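Local structure of possible adhesin (Caldicellulosiruptor kronotskyensis, 4WA0) at residues Thr93-Lys98 / Gly112-Val117. The protein probably mediates attachment of the bacterium to cellulose, this chain being the C-terminal beta-helix domain of a tapirin. Sequence-based numbering, arbitrary orientation. Where two conformers were deposited one is given.
Sequences TNIDAK and GSYKFV
With chi1 of Asn94 at -56°, CG sits beside its own backbone N, and OD1 accepts the N-H of Ser113 at 2.9 Å; the donor lies in the plane of the amide C=O, and the bond is nearly straight (168° at H). The two strands are neighbouring parallel strands on one face of the beta-helix, stacked in register. Beyond Asn94 the backbones of the two segments pair directly: Ser113 O takes Ile95 N, Ile95 O takes Lys115 N at 2.8 Å, Lys115 O takes Ala97 N, and Ala97 O takes Val117 N at 3.2 Å, just where both chains turn the corner.

Ile95, Ala97, Tyr114 and Phe116 share the inward face, where Ile58 and Ile77 from other faces of the coil meet Ile95. In Tyr114, chi1 of -54° sets CG beside its own backbone N, and the ring lies back toward Thr93, whose O sits over one face, 3.3 Å from CZ; Ile95 CD1 meets the ring edge at CD2, 3.8 Å away. Tyr114 OH is bonded to Gly110 O. The Phe116 ring takes Ala97 CB at its edge, in plane, and its CE1 touches Ile95 CG2 at 3.9 Å.

On the other face, Asp96 and Lys115 are not in direct charge contact. In one of the two deposited conformers of Asp96, a water that accepts from Lys115 NZ donates to OD2, a bridge that is therefore tentative. Lys115, bent at chi4, brings NZ back to Ser113 OG at 2.9 Å.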
loop_
_atom_site.group_PDB
_atom_site.type_symbol
_atom_site.label_atom_id
_atom_site.label_comp_id
_atom_site.label_asym_id
_atom_site.label_seq_id
_atom_site.Cartn_x
_atom_site.Cartn_y
_atom_site.Cartn_z
ATOM N N THR A 93 -9.613 7.503 7.385
ATOM C CA THR A 93 -8.646 6.931 6.435
ATOM C C THR A 93 -8.101 8.038 5.583
ATOM O O THR A 93 -8.784 8.568 4.707
ATOM C CB THR A 93 -9.268 5.827 5.578
ATOM O OG1 THR A 93 -9.524 4.715 6.422
ATOM C CG2 THR A 93 -8.286 5.299 4.503
ATOM N N ASN A 94 -6.887 8.469 5.872
ATOM C CA ASN A 94 -6.285 9.551 5.114
ATOM C C ASN A 94 -5.241 9.009 4.145
ATOM O O ASN A 94 -4.413 8.179 4.557
ATOM C CB ASN A 94 -5.608 10.476 6.052
ATOM C CG ASN A 94 -6.597 10.978 7.102
ATOM O OD1 ASN A 94 -7.606 11.545 6.749
ATOM N ND2 ASN A 94 -6.335 10.696 8.370
ATOM N N ILE A 95 -5.309 9.418 2.902
ATOM C CA ILE A 95 -4.432 8.867 1.854
ATOM C C ILE A 95 -3.926 10.043 1.086
ATOM O O ILE A 95 -4.732 10.793 0.567
ATOM C CB ILE A 95 -5.094 7.897 0.900
ATOM C CG1 ILE A 95 -5.805 6.749 1.643
ATOM C CG2 ILE A 95 -4.083 7.355 -0.044
ATOM C CD1 ILE A 95 -6.446 5.720 0.767
ATOM N N ASP A 96 -2.620 10.174 0.938
ATOM C CA ASP A 96 -2.040 11.267 0.176
ATOM C C ASP A 96 -1.012 10.662 -0.755
ATOM O O ASP A 96 0.024 10.169 -0.235
ATOM C CB ASP A 96 -1.404 12.242 1.165
ATOM C CG ASP A 96 -0.909 13.491 0.515
ATOM O OD1 ASP A 96 -0.244 13.364 -0.526
ATOM O OD2 ASP A 96 -1.107 14.610 1.102
ATOM N N ALA A 97 -1.333 10.587 -2.067
ATOM C CA ALA A 97 -0.522 9.953 -3.100
ATOM C C ALA A 97 -0.266 10.866 -4.259
ATOM O O ALA A 97 -1.125 11.640 -4.634
ATOM C CB ALA A 97 -1.125 8.643 -3.625
ATOM N N LYS A 98 0.900 10.751 -4.893
ATOM C CA LYS A 98 1.117 11.504 -6.109
ATOM C C LYS A 98 0.224 10.919 -7.215
ATOM O O LYS A 98 -0.467 11.660 -7.888
ATOM C CB LYS A 98 2.603 11.473 -6.527
ATOM C CG LYS A 98 2.928 12.223 -7.793
ATOM C CD LYS A 98 4.440 12.252 -7.956
ATOM C CE LYS A 98 4.831 12.583 -9.374
ATOM N NZ LYS A 98 4.400 11.552 -10.362
ATOM N N GLY A 112 -12.301 10.654 5.823
ATOM C CA GLY A 112 -10.910 10.894 5.676
ATOM C C GLY A 112 -10.629 11.901 4.592
ATOM O O GLY A 112 -11.517 12.290 3.860
ATOM N N SER A 113 -9.362 12.290 4.537
ATOM C CA SER A 113 -8.867 13.210 3.537
ATOM C C SER A 113 -8.018 12.395 2.505
ATOM O O SER A 113 -6.970 11.785 2.887
ATOM C CB SER A 113 -8.042 14.294 4.186
ATOM O OG SER A 113 -7.516 15.185 3.209
ATOM N N TYR A 114 -8.541 12.356 1.297
ATOM C CA TYR A 114 -7.928 11.621 0.201
ATOM C C TYR A 114 -7.409 12.638 -0.785
ATOM O O TYR A 114 -8.211 13.290 -1.498
ATOM C CB TYR A 114 -8.935 10.649 -0.392
ATOM C CG TYR A 114 -9.611 9.671 0.543
ATOM C CD1 TYR A 114 -10.738 10.034 1.305
ATOM C CD2 TYR A 114 -9.167 8.365 0.655
ATOM C CE1 TYR A 114 -11.330 9.112 2.149
ATOM C CE2 TYR A 114 -9.801 7.461 1.460
ATOM C CZ TYR A 114 -10.855 7.831 2.218
ATOM O OH TYR A 114 -11.432 6.890 3.039
ATOM N N LYS A 115 -6.074 12.777 -0.896
ATOM C CA LYS A 115 -5.466 13.822 -1.707
ATOM C C LYS A 115 -4.551 13.183 -2.752
ATOM O O LYS A 115 -3.689 12.388 -2.408
ATOM C CB LYS A 115 -4.617 14.787 -0.855
ATOM C CG LYS A 115 -5.427 15.463 0.225
ATOM C CD LYS A 115 -4.533 16.542 0.888
ATOM C CE LYS A 115 -5.231 17.282 2.019
ATOM N NZ LYS A 115 -4.937 16.487 3.251
ATOM N N PHE A 116 -4.860 13.436 -4.016
ATOM C CA PHE A 116 -4.156 12.857 -5.150
ATOM C C PHE A 116 -3.678 13.974 -6.050
ATOM O O PHE A 116 -4.434 14.874 -6.366
ATOM C CB PHE A 116 -5.056 11.902 -5.892
ATOM C CG PHE A 116 -5.609 10.785 -4.994
ATOM C CD1 PHE A 116 -4.738 9.957 -4.309
ATOM C CD2 PHE A 116 -6.983 10.574 -4.825
ATOM C CE1 PHE A 116 -5.229 8.979 -3.454
ATOM C CE2 PHE A 116 -7.477 9.573 -4.021
ATOM C CZ PHE A 116 -6.595 8.779 -3.319
ATOM N N VAL A 117 -2.460 13.880 -6.540
ATOM C CA VAL A 117 -2.037 14.747 -7.631
ATOM C C VAL A 117 -2.670 14.317 -8.933
ATOM O O VAL A 117 -3.309 15.170 -9.606
ATOM C CB VAL A 117 -0.503 14.864 -7.709
ATOM C CG1 VAL A 117 -0.095 15.710 -8.901
ATOM C CG2 VAL A 117 0.096 15.357 -6.419
HETATM O O HOH W 1 -1.818 15.798 3.823
#